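Local coordinates for Iron(3+)-hydroxamate-binding protein FhuD (Bacillus subtilis subsp. subtilis, PDB 3G9Q) that binds iron(3+)-hydroxamate complexes such as ferrichrome and coprogen and hands them to the membrane-bound permease of an ABC importer, at residues A[15-20]-A[74-79]. Residues are numbered along the deposited sequence; the frame is centred on the assembly and turned at random.
Sequences KRVVVM and LIIVWT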
ATOM      1  N   LYS A  15      12.494 -20.106 -11.667  1.00 48.75           N
ATOM      2  CA  LYS A  15      12.063 -19.763 -13.018  1.00 51.32           C
ATOM      3  C   LYS A  15      10.558 -19.543 -13.150  1.00 43.02           C
ATOM      4  O   LYS A  15      10.119 -18.778 -14.008  1.00 45.15           O
ATOM      5  CB  LYS A  15      12.531 -20.846 -14.007  1.00 63.68           C
ATOM      6  CG  LYS A  15      14.055 -20.891 -14.211  1.00 67.11           C
ATOM      7  CD  LYS A  15      14.543 -22.178 -14.915  1.00 65.77           C
ATOM      8  CE  LYS A  15      14.145 -22.263 -16.390  1.00 59.88           C
ATOM      9  NZ  LYS A  15      14.623 -23.538 -17.011  1.00 46.68           N
ATOM     10  N   ARG A  16       9.765 -20.202 -12.311  1.00 41.34           N
ATOM     11  CA  ARG A  16       8.314 -20.029 -12.374  1.00 46.81           C
ATOM     12  C   ARG A  16       7.703 -19.949 -10.982  1.00 46.50           C
ATOM     13  O   ARG A  16       7.588 -20.959 -10.289  1.00 50.08           O
ATOM     14  CB  ARG A  16       7.659 -21.179 -13.149  1.00 48.62           C
ATOM     15  CG  ARG A  16       8.125 -21.351 -14.599  1.00 43.95           C
ATOM     16  CD  ARG A  16       7.397 -22.517 -15.232  1.00 42.64           C
ATOM     17  NE  ARG A  16       5.965 -22.249 -15.374  1.00 37.98           N
ATOM     18  CZ  ARG A  16       5.441 -21.526 -16.361  1.00 31.60           C
ATOM     19  NH1 ARG A  16       4.136 -21.318 -16.426  1.00 44.06           N
ATOM     20  NH2 ARG A  16       6.227 -21.018 -17.292  1.00 30.71           N
ATOM     21  N   VAL A  17       7.301 -18.743 -10.586  1.00 48.88           N
ATOM     22  CA  VAL A  17       6.709 -18.512  -9.272  1.00 42.12           C
ATOM     23  C   VAL A  17       5.227 -18.142  -9.329  1.00 42.14           C
ATOM     24  O   VAL A  17       4.814 -17.277 -10.098  1.00 38.03           O
ATOM     25  CB  VAL A  17       7.442 -17.371  -8.512  1.00 38.43           C
ATOM     26  CG1 VAL A  17       6.794 -17.156  -7.156  1.00 24.41           C
ATOM     27  CG2 VAL A  17       8.912 -17.702  -8.343  1.00 36.14           C
ATOM     28  N   VAL A  18       4.434 -18.818  -8.507  1.00 41.56           N
ATOM     29  CA  VAL A  18       3.010 -18.542  -8.407  1.00 45.26           C
ATOM     30  C   VAL A  18       2.825 -17.876  -7.041  1.00 51.00           C
ATOM     31  O   VAL A  18       3.137 -18.467  -5.994  1.00 41.60           O
ATOM     32  CB  VAL A  18       2.164 -19.841  -8.467  1.00 50.15           C
ATOM     33  CG1 VAL A  18       0.703 -19.536  -8.157  1.00 40.59           C
ATOM     34  CG2 VAL A  18       2.290 -20.480  -9.829  1.00 36.10           C
ATOM     35  N   VAL A  19       2.336 -16.639  -7.063  1.00 39.74           N
ATOM     36  CA  VAL A  19       2.129 -15.865  -5.847  1.00 43.54           C
ATOM     37  C   VAL A  19       0.654 -15.788  -5.499  1.00 47.00           C
ATOM     38  O   VAL A  19      -0.107 -15.127  -6.191  1.00 53.74           O
ATOM     39  CB  VAL A  19       2.672 -14.431  -6.027  1.00 50.60           C
ATOM     40  CG1 VAL A  19       2.525 -13.648  -4.742  1.00 58.11           C
ATOM     41  CG2 VAL A  19       4.123 -14.481  -6.461  1.00 53.03           C
HETATM   42  N   MSE A  20       0.239 -16.461  -4.435  1.00 55.93           N
HETATM   43  CA  MSE A  20      -1.168 -16.418  -4.057  1.00 63.93           C
HETATM   44  C   MSE A  20      -1.496 -15.280  -3.082  1.00 59.26           C
HETATM   45  O   MSE A  20      -2.667 -15.004  -2.796  1.00 60.47           O
HETATM   46  CB  MSE A  20      -1.607 -17.782  -3.509  1.00 70.23           C
HETATM   47  CG  MSE A  20      -1.967 -18.789  -4.614  1.00 74.78           C
HETATM   48 SE   MSE A  20      -1.821 -20.668  -4.094  1.00 94.42          SE
HETATM   49  CE  MSE A  20      -3.599 -20.974  -3.359  1.00 93.08           C
ATOM     50  N   LEU A  74       8.126 -22.773  -7.347  1.00 54.52           N
ATOM     51  CA  LEU A  74       8.011 -22.097  -6.059  1.00 57.71           C
ATOM     52  C   LEU A  74       6.623 -21.443  -5.885  1.00 60.25           C
ATOM     53  O   LEU A  74       6.118 -20.773  -6.796  1.00 55.84           O
ATOM     54  CB  LEU A  74       9.105 -21.031  -5.896  1.00 42.57           C
ATOM     55  CG  LEU A  74       9.033 -20.209  -4.607  1.00 33.33           C
ATOM     56  CD1 LEU A  74       9.561 -21.027  -3.443  1.00 35.42           C
ATOM     57  CD2 LEU A  74       9.852 -18.945  -4.777  1.00 40.61           C
ATOM     58  N   ILE A  75       6.020 -21.652  -4.711  1.00 53.24           N
ATOM     59  CA  ILE A  75       4.707 -21.099  -4.376  1.00 44.58           C
ATOM     60  C   ILE A  75       4.772 -20.214  -3.148  1.00 42.99           C
ATOM     61  O   ILE A  75       5.395 -20.570  -2.153  1.00 39.14           O
ATOM     62  CB  ILE A  75       3.679 -22.195  -4.048  1.00 41.34           C
ATOM     63  CG1 ILE A  75       3.425 -23.044  -5.272  1.00 36.69           C
ATOM     64  CG2 ILE A  75       2.366 -21.563  -3.621  1.00 18.02           C
ATOM     65  CD1 ILE A  75       2.814 -22.354  -6.520  1.00 56.02           C
ATOM     66  N   ILE A  76       4.139 -19.055  -3.204  1.00 35.95           N
ATOM     67  CA  ILE A  76       4.143 -18.233  -2.017  1.00 45.43           C
ATOM     68  C   ILE A  76       2.716 -17.887  -1.606  1.00 42.52           C
ATOM     69  O   ILE A  76       1.919 -17.428  -2.419  1.00 39.27           O
ATOM     70  CB  ILE A  76       5.018 -16.959  -2.191  1.00 48.79           C
ATOM     71  CG1 ILE A  76       4.817 -16.060  -0.984  1.00 37.04           C
ATOM     72  CG2 ILE A  76       4.696 -16.228  -3.480  1.00 41.52           C
ATOM     73  CD1 ILE A  76       3.545 -15.165  -0.908  1.00 82.41           C
ATOM     74  N   VAL A  77       2.384 -18.148  -0.343  1.00 40.44           N
ATOM     75  CA  VAL A  77       1.046 -17.857   0.178  1.00 49.71           C
ATOM     76  C   VAL A  77       1.099 -17.365   1.611  1.00 49.75           C
ATOM     77  O   VAL A  77       2.077 -17.593   2.315  1.00 54.21           O
ATOM     78  CB  VAL A  77       0.156 -19.104   0.204  1.00 59.24           C
ATOM     79  CG1 VAL A  77      -0.153 -19.565  -1.205  1.00 74.55           C
ATOM     80  CG2 VAL A  77       0.856 -20.210   0.991  1.00 70.34           C
ATOM     81  N   TRP A  78       0.039 -16.704   2.051  1.00 43.40           N
ATOM     82  CA  TRP A  78       0.009 -16.249   3.426  1.00 50.60           C
ATOM     83  C   TRP A  78      -0.365 -17.418   4.341  1.00 58.79           C
ATOM     84  O   TRP A  78      -0.770 -18.485   3.867  1.00 59.84           O
ATOM     85  CB  TRP A  78      -0.998 -15.109   3.606  1.00 45.59           C
ATOM     86  CG  TRP A  78      -0.440 -13.751   3.292  1.00 57.25           C
ATOM     87  CD1 TRP A  78       0.736 -13.215   3.747  1.00 48.59           C
ATOM     88  CD2 TRP A  78      -1.052 -12.743   2.479  1.00 56.12           C
ATOM     89  NE1 TRP A  78       0.890 -11.937   3.268  1.00 45.21           N
ATOM     90  CE2 TRP A  78      -0.190 -11.619   2.488  1.00 56.12           C
ATOM     91  CE3 TRP A  78      -2.243 -12.676   1.747  1.00 51.35           C
ATOM     92  CZ2 TRP A  78      -0.485 -10.442   1.787  1.00 51.46           C
ATOM     93  CZ3 TRP A  78      -2.537 -11.502   1.050  1.00 60.58           C
ATOM     94  CH2 TRP A  78      -1.661 -10.403   1.078  1.00 52.35           C
ATOM     95  N   THR A  79      -0.203 -17.230   5.652  1.00 71.58           N
ATOM     96  CA  THR A  79      -0.562 -18.266   6.618  1.00 75.42           C
ATOM     97  C   THR A  79      -2.017 -18.094   7.028  1.00 80.24           C
ATOM     98  O   THR A  79      -2.658 -19.049   7.452  1.00 90.15           O
ATOM     99  CB  THR A  79       0.307 -18.214   7.907  1.00 68.66           C
ATOM    100  OG1 THR A  79       0.552 -16.850   8.277  1.00 73.34           O
ATOM    101  CG2 THR A  79       1.621 -18.956   7.709  1.00 65.37           C
TER
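Val17 to Val19 run parallel to Leu74 to Ile76 as neighbouring strands, their axes 13° apart, with Val17 beside Leu74, Val18 beside Ile75 and Val19 beside Ile76. Val18 carries the middle of the ladder: its N donates to Leu74 O (3.1 Å) and its O accepts from Ile76 N (3.0 Å). Met20 N then reaches Ile76 O at 2.8 Å, where the first strand has just ended, while at the other end Leu74 N to Arg16 O is weak.

On one face, Val17 CG2 lies alongside Leu74 CD2 (3.9 Å). Further along, with Ile76 CG1 anti to the backbone N (chi1 172°), it is CG2, between the backbone N and the carbonyl carbon, that faces Val19, touching both methyls and coming within 3.5 Å of Val19 CG2. The other face holds Val18, Ile75, Met20 and Val77. Here Ile75 folds its CD1 back over Val18, both its chi1 and chi2 being near -60°, and meets CB and both methyls. Selenomethionine Met20 lays its CB and SE against one methyl of Val77, with SE 3.5 Å from CG1.

This pair forms the centre of the four-stranded parallel sheet of the N-terminal lobe: strand 35-37 flanks Val17 to Val19, and strand 94-97 flanks Leu74 to Trp78. Val67 of helix 64-68 packs on Val18, Ile75 and Met20, whereas Tyr24, just before helix 25-31, touches Ile76 on the opposite face. Helix 64-68 lies in the right-handed crossover that leads from strand 35-37, past 17-19, into strand 74-78.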